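Local coordinates for protein C-glycoside 3-oxidase (Microbacterium trichothecenolyticum, PDB 7DVE) that oxidises the C3 hydroxyl of the sugar in C-glycosides such as isoorientin and mangiferin, using FAD and molecular oxygen and releasing hydrogen peroxide, at residues A[107-112]-A[399-404]; A[294-299]-A[375-380]; A[53-58]-A[322-327]. All coordinates share one frame; numbering follows the deposited sequence.

Contacts 1 and 2 adjoin, their centres 11 Å apart, whereas contact 3 lies on the opposite side of the chain's centre, 36 Å from contact 1 and 34 Å from contact 2 between centres. Along the sequence contact 2 is nested within the loop closed by 107-112 and 399-404, and contact 3 crosses both. Y402 and T403 of contact 1 bond to D297 and K375 of contact 2. Of these two, contact 2 lies nearer H444, the probable proton acceptor: the D297 side chain is about 5 Å from that of H444, the Y402 side chain about 9 Å. The K55 side chain of contact 3 is about 9 Å from FAD, that of D297 about 10 Å.

Contact 1. Residues A[107-112]-A[399-404]; sequences DGEDGL and QLHYTL
One face of the Y402 ring is covered by L112, whose CD2 stands 3.6 Å from the ring centroid in a CH-pi contact, offset toward the rim over CD2 and CE2. The ring also meets K375 in a cation-pi interaction, and its OH is bonded to the backbone N of D297. The other flat group, the H401 imidazole, is approached at its edge, in the ring plane, by E109 OE2; the bond from H401 ND1 is straight but weak at 3.5 Å. The carboxylate is turned 57° from the imidazole plane. A chi2 of -171° extends the E109 chain to CD, and OE1 accepts from the amide N of Y402 at 3.0 Å, from above the carboxylate plane. A water donates to both E109 OE1 and L400 O, bridging the segments beside that bond. D110 grips the chain further on: L404 N points at its OD2, 2.7 Å away and nearly straight (169°), again from above the carboxylate. Just after the two acids, the backbone N of G111 donates to Y402 O at 3.0 Å. L112 CB packs 3.7 Å from L400 CD1, extending the apolar patch begun on the tyrosine. The loop preceding strand 116-117 is thus fastened to the strand end, and to the residues leading into helix 406-424, by acid side chains on main-chain amides, a backbone bond and the leucine packing. Two carboxylates so close to backbone N-H groups are probably stabilised as anions.

Contact 2. Residues A[294-299]-A[375-380]; sequences YLNDQA and KDLQAS
Van der Waals contacts join N296 to K375 and L377 along the middle of the two chains. N296 CB lies 3.6 Å from K375 CB, and L377 CD2 presses obliquely against the carboxamide, 3.6 Å from N296 CG. Further along is an apolar contact: CE1 of the Y294 ring lies 3.8 Å from A379 CB, the ring being met obliquely. K375 has CG anti to the backbone N (chi1 -173°), and its bent chain then carries NZ away from 294-299 toward D376 O, T403 O and the carboxylates of D381 and D408.

In this GMC oxidoreductase the loops adjoin the antiparallel sheet, which in this family probably belongs to the substrate-binding side: 294-299 leads into strand 300-307, and the loop 375-380 follows its antiparallel partner, strand 366-373, so the two chains run in roughly opposite directions. D297 OD1 is bonded to S442 OG, and Q298 OE1 to ND1 of H444, the probable proton acceptor.

Polar links between the segments are made through water. One water donates to L295 O and accepts from Q378 N; a second donates to N296 OD1, 2.8 Å away, and accepts from K375 N. A CA-H...O contact adds to these, Y294 CA lying 3.4 Å from Q378 O. N296 ND2 donates to Y294 O at 3.0 Å within the carbonyl plane, which helps to fix the rotation of the amide against which L377 CD2 lies.

Contact 3. Residues A[53-58]-A[322-327]; sequences HVKNIA and TGLSEY
T322 lays its CG2 methyl against A58, 3.5 Å from the alanine CB, while its own CB rests 3.5 Å from K55 O. Because CG2 is anti to the carbonyl carbon and OG1 takes the place between N and C (chi1 81°), it is the methyl that meets the alanine. The same K55 carbonyl accepts the one hydrogen bond between the segments, from G323 N at 3.0 Å and fairly straight (163°). Beyond it the K55 side chain, bent at chi2, crosses L324 at about a right angle, and NZ comes no nearer to L324 CD2 than 4.2 Å. The short 3-10 turn 54-56 that presents this carbonyl is braced from within: K55 N donates to H53 ND1 at 2.9 Å in the imidazole plane, and H53 O receives both N56 N and N56 ND2. The other end of the N56 amide, OD1, is bonded to R205. The backbone bond and the packing round it join the loop between strand 37-40 and helix 60-69 to the loop before strand 330-333. K55 and I57 also lean on helix 60-69, while K55, N56 and L324 touch strand 210-212, which flanks both segments.

Contact 1. Residues A[107-112]-A[399-404]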
ATOM      1  N   ASP A 107      -9.926  10.426  23.354  1.00 63.63           N
ATOM      2  CA  ASP A 107     -11.165  10.434  24.125  1.00 63.43           C
ATOM      3  C   ASP A 107     -12.364  10.753  23.251  1.00 64.99           C
ATOM      4  O   ASP A 107     -12.448  11.840  22.671  1.00 67.16           O
ATOM      5  CB  ASP A 107     -11.095  11.478  25.259  1.00 64.88           C
ATOM      6  CG  ASP A 107      -9.990  11.205  26.270  1.00 69.98           C
ATOM      7  OD1 ASP A 107      -9.315  10.170  26.130  1.00 70.92           O
ATOM      8  OD2 ASP A 107      -9.811  12.033  27.217  1.00 72.62           O
ATOM      9  N   GLY A 108     -13.335   9.845  23.228  1.00 63.27           N
ATOM     10  CA  GLY A 108     -14.592  10.140  22.576  1.00 62.78           C
ATOM     11  C   GLY A 108     -14.574   9.993  21.070  1.00 63.92           C
ATOM     12  O   GLY A 108     -15.577  10.318  20.425  1.00 66.05           O
ATOM     13  N   GLU A 109     -13.483   9.501  20.494  1.00 63.03           N
ATOM     14  CA  GLU A 109     -13.290   9.379  19.054  1.00 59.94           C
ATOM     15  C   GLU A 109     -13.272   7.917  18.645  1.00 59.15           C
ATOM     16  O   GLU A 109     -12.978   7.033  19.453  1.00 63.07           O
ATOM     17  CB  GLU A 109     -11.980  10.054  18.627  1.00 57.74           C
ATOM     18  CG  GLU A 109     -11.991  11.556  18.891  1.00 62.10           C
ATOM     19  CD  GLU A 109     -10.803  12.287  18.295  1.00 61.73           C
ATOM     20  OE1 GLU A 109      -9.990  11.626  17.628  1.00 61.16           O
ATOM     21  OE2 GLU A 109     -10.702  13.531  18.473  1.00 66.73           O
ATOM     22  N   ASP A 110     -13.573   7.669  17.365  1.00 61.02           N
ATOM     23  CA  ASP A 110     -13.462   6.315  16.829  1.00 58.84           C
ATOM     24  C   ASP A 110     -12.021   5.831  16.827  1.00 55.95           C
ATOM     25  O   ASP A 110     -11.757   4.647  17.082  1.00 55.29           O
ATOM     26  CB  ASP A 110     -14.044   6.252  15.416  1.00 55.22           C
ATOM     27  CG  ASP A 110     -15.480   6.721  15.373  1.00 61.86           C
ATOM     28  OD1 ASP A 110     -16.378   5.925  15.719  1.00 60.35           O
ATOM     29  OD2 ASP A 110     -15.721   7.895  15.003  1.00 64.12           O
ATOM     30  N   GLY A 111     -11.078   6.725  16.527  1.00 58.58           N
ATOM     31  CA  GLY A 111      -9.684   6.358  16.295  1.00 55.45           C
ATOM     32  C   GLY A 111      -9.510   5.365  15.154  1.00 52.23           C
ATOM     33  O   GLY A 111     -10.423   5.058  14.385  1.00 51.23           O
ATOM     34  N   LEU A 112      -8.276   4.857  15.069  1.00 51.97           N
ATOM     35  CA  LEU A 112      -7.890   3.801  14.136  1.00 49.02           C
ATOM     36  C   LEU A 112      -7.252   2.676  14.944  1.00 49.83           C
ATOM     37  O   LEU A 112      -6.023   2.512  14.937  1.00 48.80           O
ATOM     38  CB  LEU A 112      -6.930   4.336  13.076  1.00 50.11           C
ATOM     39  CG  LEU A 112      -7.486   5.369  12.082  1.00 53.50           C
ATOM     40  CD1 LEU A 112      -6.357   5.895  11.196  1.00 53.92           C
ATOM     41  CD2 LEU A 112      -8.562   4.721  11.216  1.00 53.16           C
ATOM     42  N   GLN A 399      -0.246  10.441  17.889  1.00 56.26           N
ATOM     43  CA  GLN A 399      -1.600  10.429  18.407  1.00 57.26           C
ATOM     44  C   GLN A 399      -2.508  10.507  17.192  1.00 56.98           C
ATOM     45  O   GLN A 399      -2.296  11.343  16.307  1.00 58.25           O
ATOM     46  CB  GLN A 399      -1.862  11.594  19.377  1.00 53.57           C
ATOM     47  CG  GLN A 399      -3.317  11.723  19.766  1.00 56.55           C
ATOM     48  CD  GLN A 399      -3.792  10.529  20.589  1.00 60.12           C
ATOM     49  OE1 GLN A 399      -3.084  10.084  21.502  1.00 60.26           O
ATOM     50  NE2 GLN A 399      -4.985   9.999  20.271  1.00 56.82           N
ATOM     51  N   LEU A 400      -3.464   9.595  17.111  1.00 57.59           N
ATOM     52  CA  LEU A 400      -4.359   9.493  15.970  1.00 56.89           C
ATOM     53  C   LEU A 400      -5.698  10.114  16.343  1.00 58.41           C
ATOM     54  O   LEU A 400      -6.272   9.785  17.391  1.00 56.94           O
ATOM     55  CB  LEU A 400      -4.535   8.033  15.542  1.00 55.74           C
ATOM     56  CG  LEU A 400      -3.364   7.321  14.833  1.00 56.16           C
ATOM     57  CD1 LEU A 400      -3.812   5.983  14.233  1.00 45.79           C
ATOM     58  CD2 LEU A 400      -2.716   8.202  13.777  1.00 52.41           C
ATOM     59  N   HIS A 401      -6.182  11.024  15.498  1.00 57.61           N
ATOM     60  CA  HIS A 401      -7.485  11.657  15.668  1.00 58.93           C
ATOM     61  C   HIS A 401      -8.367  11.223  14.503  1.00 57.82           C
ATOM     62  O   HIS A 401      -8.032  11.480  13.343  1.00 56.27           O
ATOM     63  CB  HIS A 401      -7.367  13.182  15.704  1.00 58.72           C
ATOM     64  CG  HIS A 401      -6.649  13.722  16.905  1.00 57.39           C
ATOM     65  ND1 HIS A 401      -7.303  14.043  18.075  1.00 59.48           N
ATOM     66  CD2 HIS A 401      -5.353  14.068  17.093  1.00 57.29           C
ATOM     67  CE1 HIS A 401      -6.436  14.528  18.946  1.00 58.40           C
ATOM     68  NE2 HIS A 401      -5.246  14.556  18.376  1.00 60.25           N
ATOM     69  N   TYR A 402      -9.500  10.602  14.807  1.00 56.73           N
ATOM     70  CA  TYR A 402     -10.284   9.994  13.744  1.00 55.54           C
ATOM     71  C   TYR A 402     -11.726   9.838  14.190  1.00 58.05           C
ATOM     72  O   TYR A 402     -12.004   9.210  15.217  1.00 57.60           O
ATOM     73  CB  TYR A 402      -9.708   8.650  13.363  1.00 53.76           C
ATOM     74  CG  TYR A 402     -10.051   8.202  11.969  1.00 56.13           C
ATOM     75  CD1 TYR A 402      -9.416   8.759  10.856  1.00 54.73           C
ATOM     76  CD2 TYR A 402     -11.007   7.213  11.759  1.00 55.20           C
ATOM     77  CE1 TYR A 402      -9.727   8.335   9.578  1.00 55.18           C
ATOM     78  CE2 TYR A 402     -11.329   6.796  10.491  1.00 56.34           C
ATOM     79  CZ  TYR A 402     -10.684   7.348   9.402  1.00 55.39           C
ATOM     80  OH  TYR A 402     -11.007   6.910   8.133  1.00 56.83           O
ATOM     81  N   THR A 403     -12.635  10.389  13.399  1.00 58.16           N
ATOM     82  CA  THR A 403     -14.055  10.360  13.693  1.00 59.19           C
ATOM     83  C   THR A 403     -14.807   9.938  12.435  1.00 61.01           C
ATOM     84  O   THR A 403     -14.462  10.342  11.322  1.00 55.88           O
ATOM     85  CB  THR A 403     -14.554  11.738  14.221  1.00 58.94           C
ATOM     86  OG1 THR A 403     -14.173  12.810  13.323  1.00 59.58           O
ATOM     87  CG2 THR A 403     -13.976  12.013  15.611  1.00 53.73           C
ATOM     88  N   LEU A 404     -15.804   9.083  12.629  1.00 62.14           N
ATOM     89  CA  LEU A 404     -16.773   8.744  11.602  1.00 59.05           C
ATOM     90  C   LEU A 404     -17.888   9.780  11.613  1.00 59.78           C
ATOM     91  O   LEU A 404     -18.531   9.993  12.645  1.00 62.63           O
ATOM     92  CB  LEU A 404     -17.337   7.347  11.860  1.00 61.09           C
ATOM     93  CG  LEU A 404     -16.355   6.169  11.744  1.00 61.74           C
ATOM     94  CD1 LEU A 404     -17.075   4.833  11.588  1.00 60.11           C
ATOM     95  CD2 LEU A 404     -15.369   6.390  10.618  1.00 54.55           C
TER
HETATM   96  O   HOH W   1      -8.764   9.224  17.764  1.00 56.32           O

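Contact 2. Residues A[294-299]-A[375-380]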
ATOM      1  N   TYR A 294      -6.127  15.384   7.075  1.00 61.54           N
ATOM      2  CA  TYR A 294      -6.949  14.810   6.003  1.00 61.93           C
ATOM      3  C   TYR A 294      -6.714  13.309   5.872  1.00 60.63           C
ATOM      4  O   TYR A 294      -7.026  12.707   4.840  1.00 58.93           O
ATOM      5  CB  TYR A 294      -6.748  15.555   4.655  1.00 58.75           C
ATOM      6  CG  TYR A 294      -6.800  17.071   4.822  1.00 62.92           C
ATOM      7  CD1 TYR A 294      -8.007  17.736   5.059  1.00 65.15           C
ATOM      8  CD2 TYR A 294      -5.635  17.828   4.823  1.00 61.45           C
ATOM      9  CE1 TYR A 294      -8.044  19.124   5.278  1.00 69.13           C
ATOM     10  CE2 TYR A 294      -5.663  19.192   5.042  1.00 65.21           C
ATOM     11  CZ  TYR A 294      -6.865  19.842   5.272  1.00 69.11           C
ATOM     12  OH  TYR A 294      -6.860  21.208   5.482  1.00 73.19           O
ATOM     13  N   LEU A 295      -6.180  12.716   6.942  1.00 59.73           N
ATOM     14  CA  LEU A 295      -5.931  11.284   7.051  1.00 57.33           C
ATOM     15  C   LEU A 295      -7.212  10.483   6.829  1.00 57.24           C
ATOM     16  O   LEU A 295      -8.242  10.748   7.457  1.00 55.44           O
ATOM     17  CB  LEU A 295      -5.376  10.978   8.451  1.00 57.70           C
ATOM     18  CG  LEU A 295      -5.316   9.518   8.978  1.00 54.89           C
ATOM     19  CD1 LEU A 295      -4.573   8.651   8.038  1.00 52.45           C
ATOM     20  CD2 LEU A 295      -4.717   9.432  10.376  1.00 56.91           C
ATOM     21  N   ASN A 296      -7.145   9.462   5.976  1.00 55.49           N
ATOM     22  CA  ASN A 296      -8.335   8.643   5.784  1.00 56.11           C
ATOM     23  C   ASN A 296      -7.988   7.173   5.594  1.00 54.48           C
ATOM     24  O   ASN A 296      -7.095   6.816   4.814  1.00 53.88           O
ATOM     25  CB  ASN A 296      -9.202   9.153   4.617  1.00 51.83           C
ATOM     26  CG  ASN A 296      -8.440   9.247   3.282  1.00 56.96           C
ATOM     27  OD1 ASN A 296      -8.693   8.470   2.344  1.00 51.59           O
ATOM     28  ND2 ASN A 296      -7.547  10.246   3.179  1.00 53.54           N
ATOM     29  N   ASP A 297      -8.700   6.340   6.338  1.00 51.55           N
ATOM     30  CA  ASP A 297      -8.722   4.891   6.209  1.00 51.36           C
ATOM     31  C   ASP A 297      -9.990   4.497   5.449  1.00 52.37           C
ATOM     32  O   ASP A 297     -10.933   5.284   5.332  1.00 52.79           O
ATOM     33  CB  ASP A 297      -8.646   4.265   7.612  1.00 49.25           C
ATOM     34  CG  ASP A 297      -8.950   2.780   7.649  1.00 51.57           C
ATOM     35  OD1 ASP A 297      -8.105   1.976   7.193  1.00 51.19           O
ATOM     36  OD2 ASP A 297     -10.007   2.404   8.220  1.00 53.23           O
ATOM     37  N   GLN A 298      -9.993   3.285   4.894  1.00 50.89           N
ATOM     38  CA  GLN A 298     -11.140   2.762   4.146  1.00 51.37           C
ATOM     39  C   GLN A 298     -11.845   1.717   5.009  1.00 53.32           C
ATOM     40  O   GLN A 298     -11.369   0.580   5.130  1.00 54.18           O
ATOM     41  CB  GLN A 298     -10.707   2.162   2.805  1.00 49.80           C
ATOM     42  CG  GLN A 298     -10.137   3.150   1.762  1.00 50.60           C
ATOM     43  CD  GLN A 298      -9.467   2.404   0.596  1.00 51.90           C
ATOM     44  OE1 GLN A 298      -9.373   1.178   0.629  1.00 52.07           O
ATOM     45  NE2 GLN A 298      -8.998   3.135  -0.424  1.00 47.79           N
ATOM     46  N   ALA A 299     -12.979   2.093   5.608  1.00 53.00           N
ATOM     47  CA  ALA A 299     -13.759   1.133   6.393  1.00 53.80           C
ATOM     48  C   ALA A 299     -14.008  -0.129   5.570  1.00 53.02           C
ATOM     49  O   ALA A 299     -14.375  -0.055   4.394  1.00 49.65           O
ATOM     50  CB  ALA A 299     -15.081   1.762   6.840  1.00 50.15           C
ATOM     51  N   LYS A 375     -13.901   7.520   2.547  1.00 54.53           N
ATOM     52  CA  LYS A 375     -14.047   8.295   3.768  1.00 54.41           C
ATOM     53  C   LYS A 375     -14.610   9.680   3.461  1.00 59.64           C
ATOM     54  O   LYS A 375     -14.292  10.283   2.431  1.00 57.11           O
ATOM     55  CB  LYS A 375     -12.698   8.435   4.474  1.00 53.34           C
ATOM     56  CG  LYS A 375     -12.773   9.107   5.868  1.00 56.65           C
ATOM     57  CD  LYS A 375     -13.702   8.397   6.857  1.00 56.21           C
ATOM     58  CE  LYS A 375     -13.608   9.012   8.282  1.00 58.94           C
ATOM     59  NZ  LYS A 375     -14.153  10.421   8.410  1.00 55.84           N
ATOM     60  N   ASP A 376     -15.484  10.160   4.339  1.00 57.87           N
ATOM     61  CA  ASP A 376     -15.828  11.574   4.393  1.00 58.00           C
ATOM     62  C   ASP A 376     -14.619  12.323   4.939  1.00 60.46           C
ATOM     63  O   ASP A 376     -14.347  12.280   6.145  1.00 60.04           O
ATOM     64  CB  ASP A 376     -17.051  11.769   5.284  1.00 62.23           C
ATOM     65  CG  ASP A 376     -17.459  13.234   5.430  1.00 63.55           C
ATOM     66  OD1 ASP A 376     -16.680  14.131   5.056  1.00 63.44           O
ATOM     67  OD2 ASP A 376     -18.579  13.482   5.916  1.00 61.47           O
ATOM     68  N   LEU A 377     -13.893  13.014   4.069  1.00 60.72           N
ATOM     69  CA  LEU A 377     -12.635  13.627   4.481  1.00 62.75           C
ATOM     70  C   LEU A 377     -12.862  14.781   5.451  1.00 64.27           C
ATOM     71  O   LEU A 377     -13.788  15.582   5.295  1.00 65.11           O
ATOM     72  CB  LEU A 377     -11.859  14.101   3.255  1.00 63.65           C
ATOM     73  CG  LEU A 377     -11.544  12.983   2.246  1.00 60.02           C
ATOM     74  CD1 LEU A 377     -10.722  13.526   1.117  1.00 60.70           C
ATOM     75  CD2 LEU A 377     -10.814  11.865   2.909  1.00 53.39           C
ATOM     76  N   GLN A 378     -12.009  14.856   6.466  1.00 62.35           N
ATOM     77  CA  GLN A 378     -12.127  15.852   7.518  1.00 63.85           C
ATOM     78  C   GLN A 378     -10.755  16.425   7.828  1.00 63.29           C
ATOM     79  O   GLN A 378      -9.751  15.710   7.781  1.00 62.04           O
ATOM     80  CB  GLN A 378     -12.748  15.251   8.784  1.00 64.29           C
ATOM     81  CG  GLN A 378     -14.190  14.803   8.602  1.00 64.38           C
ATOM     82  CD  GLN A 378     -14.752  14.093   9.824  1.00 61.61           C
ATOM     83  OE1 GLN A 378     -14.177  13.122  10.322  1.00 63.39           O
ATOM     84  NE2 GLN A 378     -15.885  14.567  10.298  1.00 59.18           N
ATOM     85  N   ALA A 379     -10.712  17.728   8.107  1.00 65.08           N
ATOM     86  CA  ALA A 379      -9.464  18.337   8.556  1.00 67.19           C
ATOM     87  C   ALA A 379      -8.990  17.731   9.871  1.00 65.28           C
ATOM     88  O   ALA A 379      -7.779  17.572  10.080  1.00 65.17           O
ATOM     89  CB  ALA A 379      -9.627  19.852   8.703  1.00 66.09           C
ATOM     90  N   SER A 380      -9.920  17.363  10.754  1.00 62.44           N
ATOM     91  CA  SER A 380      -9.529  16.897  12.080  1.00 64.27           C
ATOM     92  C   SER A 380      -9.097  15.439  12.088  1.00 63.13           C
ATOM     93  O   SER A 380      -8.481  14.998  13.060  1.00 63.77           O
ATOM     94  CB  SER A 380     -10.674  17.098  13.066  1.00 63.64           C
ATOM     95  OG  SER A 380     -11.809  16.380  12.630  1.00 63.78           O
TER
HETATM   96  O   HOH W   2     -10.668  12.118   6.748  1.00 56.84           O
HETATM   97  O   HOH W   3     -11.134   7.343   1.695  1.00 48.81           O

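Contact 3. Residues A[53-58]-A[322-327]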
ATOM      1  N   HIS A  53       8.333 -11.100  -1.697  1.00 51.82           N
ATOM      2  CA  HIS A  53       7.246 -11.484  -0.798  1.00 52.48           C
ATOM      3  C   HIS A  53       7.658 -12.666   0.079  1.00 50.21           C
ATOM      4  O   HIS A  53       8.346 -13.580  -0.371  1.00 51.66           O
ATOM      5  CB  HIS A  53       5.983 -11.842  -1.590  1.00 49.42           C
ATOM      6  CG  HIS A  53       4.728 -11.780  -0.773  1.00 50.64           C
ATOM      7  ND1 HIS A  53       4.387 -12.759   0.139  1.00 50.49           N
ATOM      8  CD2 HIS A  53       3.751 -10.839  -0.699  1.00 49.95           C
ATOM      9  CE1 HIS A  53       3.249 -12.428   0.730  1.00 49.49           C
ATOM     10  NE2 HIS A  53       2.835 -11.276   0.231  1.00 48.20           N
ATOM     11  N   VAL A  54       7.221 -12.655   1.340  1.00 49.52           N
ATOM     12  CA  VAL A  54       7.552 -13.766   2.233  1.00 50.84           C
ATOM     13  C   VAL A  54       7.042 -15.101   1.683  1.00 52.73           C
ATOM     14  O   VAL A  54       7.659 -16.139   1.909  1.00 57.69           O
ATOM     15  CB  VAL A  54       7.044 -13.495   3.668  1.00 53.54           C
ATOM     16  CG1 VAL A  54       7.730 -12.243   4.265  1.00 50.84           C
ATOM     17  CG2 VAL A  54       5.502 -13.369   3.736  1.00 49.13           C
ATOM     18  N   LYS A  55       5.959 -15.109   0.911  1.00 51.96           N
ATOM     19  CA  LYS A  55       5.522 -16.396   0.369  1.00 52.61           C
ATOM     20  C   LYS A  55       6.487 -16.983  -0.670  1.00 56.38           C
ATOM     21  O   LYS A  55       6.220 -18.062  -1.217  1.00 59.41           O
ATOM     22  CB  LYS A  55       4.139 -16.252  -0.245  1.00 53.21           C
ATOM     23  CG  LYS A  55       3.047 -15.876   0.753  1.00 54.69           C
ATOM     24  CD  LYS A  55       1.767 -16.686   0.504  1.00 55.70           C
ATOM     25  CE  LYS A  55       0.743 -16.423   1.590  1.00 53.84           C
ATOM     26  NZ  LYS A  55      -0.595 -16.878   1.139  1.00 57.73           N
ATOM     27  N   ASN A  56       7.588 -16.305  -0.979  1.00 56.62           N
ATOM     28  CA  ASN A  56       8.660 -16.937  -1.726  1.00 57.22           C
ATOM     29  C   ASN A  56       9.459 -17.919  -0.885  1.00 57.46           C
ATOM     30  O   ASN A  56      10.260 -18.669  -1.445  1.00 61.33           O
ATOM     31  CB  ASN A  56       9.609 -15.879  -2.287  1.00 56.37           C
ATOM     32  CG  ASN A  56       9.072 -15.220  -3.517  1.00 56.38           C
ATOM     33  OD1 ASN A  56       9.049 -15.819  -4.603  1.00 53.12           O
ATOM     34  ND2 ASN A  56       8.639 -13.964  -3.370  1.00 52.84           N
ATOM     35  N   ILE A  57       9.292 -17.902   0.432  1.00 57.90           N
ATOM     36  CA  ILE A  57      10.090 -18.709   1.346  1.00 60.44           C
ATOM     37  C   ILE A  57       9.355 -20.021   1.594  1.00 60.74           C
ATOM     38  O   ILE A  57       8.229 -20.022   2.108  1.00 60.80           O
ATOM     39  CB  ILE A  57      10.339 -17.969   2.669  1.00 58.61           C
ATOM     40  CG1 ILE A  57      10.994 -16.613   2.428  1.00 55.98           C
ATOM     41  CG2 ILE A  57      11.204 -18.831   3.584  1.00 59.69           C
ATOM     42  CD1 ILE A  57      10.910 -15.670   3.631  1.00 56.49           C
ATOM     43  N   ALA A  58      10.003 -21.131   1.253  1.00 61.83           N
ATOM     44  CA  ALA A  58       9.357 -22.438   1.298  1.00 69.87           C
ATOM     45  C   ALA A  58       9.286 -23.000   2.714  1.00 68.40           C
ATOM     46  O   ALA A  58       8.296 -23.639   3.080  1.00 70.57           O
ATOM     47  CB  ALA A  58      10.096 -23.425   0.391  1.00 68.44           C
ATOM     48  N   THR A 322       5.503 -22.990  -1.904  1.00 78.19           N
ATOM     49  CA  THR A 322       5.647 -21.555  -2.072  1.00 75.16           C
ATOM     50  C   THR A 322       4.509 -21.035  -2.944  1.00 70.94           C
ATOM     51  O   THR A 322       3.863 -21.778  -3.687  1.00 70.51           O
ATOM     52  CB  THR A 322       6.991 -21.165  -2.697  1.00 70.55           C
ATOM     53  OG1 THR A 322       6.925 -21.331  -4.109  1.00 71.56           O
ATOM     54  CG2 THR A 322       8.095 -22.034  -2.171  1.00 72.48           C
ATOM     55  N   GLY A 323       4.253 -19.748  -2.825  1.00 63.87           N
ATOM     56  CA  GLY A 323       3.250 -19.138  -3.660  1.00 60.27           C
ATOM     57  C   GLY A 323       1.821 -19.500  -3.291  1.00 60.70           C
ATOM     58  O   GLY A 323       1.487 -19.874  -2.149  1.00 62.44           O
ATOM     59  N   LEU A 324       0.957 -19.371  -4.290  1.00 58.55           N
ATOM     60  CA  LEU A 324      -0.477 -19.411  -4.087  1.00 56.85           C
ATOM     61  C   LEU A 324      -1.073 -20.649  -4.730  1.00 58.62           C
ATOM     62  O   LEU A 324      -0.501 -21.254  -5.638  1.00 59.77           O
ATOM     63  CB  LEU A 324      -1.159 -18.171  -4.666  1.00 56.23           C
ATOM     64  CG  LEU A 324      -0.526 -16.802  -4.450  1.00 53.53           C
ATOM     65  CD1 LEU A 324      -1.154 -15.734  -5.391  1.00 51.69           C
ATOM     66  CD2 LEU A 324      -0.672 -16.431  -3.015  1.00 52.22           C
ATOM     67  N   SER A 325      -2.241 -21.017  -4.232  1.00 55.44           N
ATOM     68  CA  SER A 325      -3.057 -21.999  -4.905  1.00 55.07           C
ATOM     69  C   SER A 325      -3.823 -21.324  -6.037  1.00 54.27           C
ATOM     70  O   SER A 325      -3.879 -20.093  -6.146  1.00 51.80           O
ATOM     71  CB  SER A 325      -4.035 -22.616  -3.928  1.00 54.40           C
ATOM     72  OG  SER A 325      -4.916 -21.573  -3.526  1.00 56.39           O
ATOM     73  N   GLU A 326      -4.452 -22.142  -6.874  1.00 53.08           N
ATOM     74  CA  GLU A 326      -5.149 -21.639  -8.048  1.00 52.83           C
ATOM     75  C   GLU A 326      -6.553 -22.188  -7.970  1.00 52.32           C
ATOM     76  O   GLU A 326      -6.838 -23.247  -8.530  1.00 56.58           O
ATOM     77  CB  GLU A 326      -4.403 -22.028  -9.337  1.00 51.94           C
ATOM     78  CG  GLU A 326      -2.998 -21.359  -9.324  1.00 55.22           C
ATOM     79  CD  GLU A 326      -2.201 -21.513 -10.592  1.00 57.16           C
ATOM     80  OE1 GLU A 326      -2.796 -21.689 -11.672  1.00 58.08           O
ATOM     81  OE2 GLU A 326      -0.959 -21.453 -10.495  1.00 60.74           O
ATOM     82  N   TYR A 327      -7.413 -21.481  -7.244  1.00 53.21           N
ATOM     83  CA  TYR A 327      -8.817 -21.856  -7.160  1.00 53.58           C
ATOM     84  C   TYR A 327      -9.629 -20.823  -7.928  1.00 51.98           C
ATOM     85  O   TYR A 327      -9.534 -20.783  -9.155  1.00 54.60           O
ATOM     86  CB  TYR A 327      -9.272 -22.008  -5.695  1.00 51.66           C
ATOM     87  CG  TYR A 327      -8.514 -23.112  -4.962  1.00 53.62           C
ATOM     88  CD1 TYR A 327      -8.403 -24.393  -5.501  1.00 53.95           C
ATOM     89  CD2 TYR A 327      -7.898 -22.873  -3.743  1.00 54.70           C
ATOM     90  CE1 TYR A 327      -7.702 -25.387  -4.847  1.00 54.25           C
ATOM     91  CE2 TYR A 327      -7.198 -23.869  -3.083  1.00 53.40           C
ATOM     92  CZ  TYR A 327      -7.103 -25.111  -3.633  1.00 55.80           C
ATOM     93  OH  TYR A 327      -6.392 -26.081  -2.972  1.00 58.90           O
TER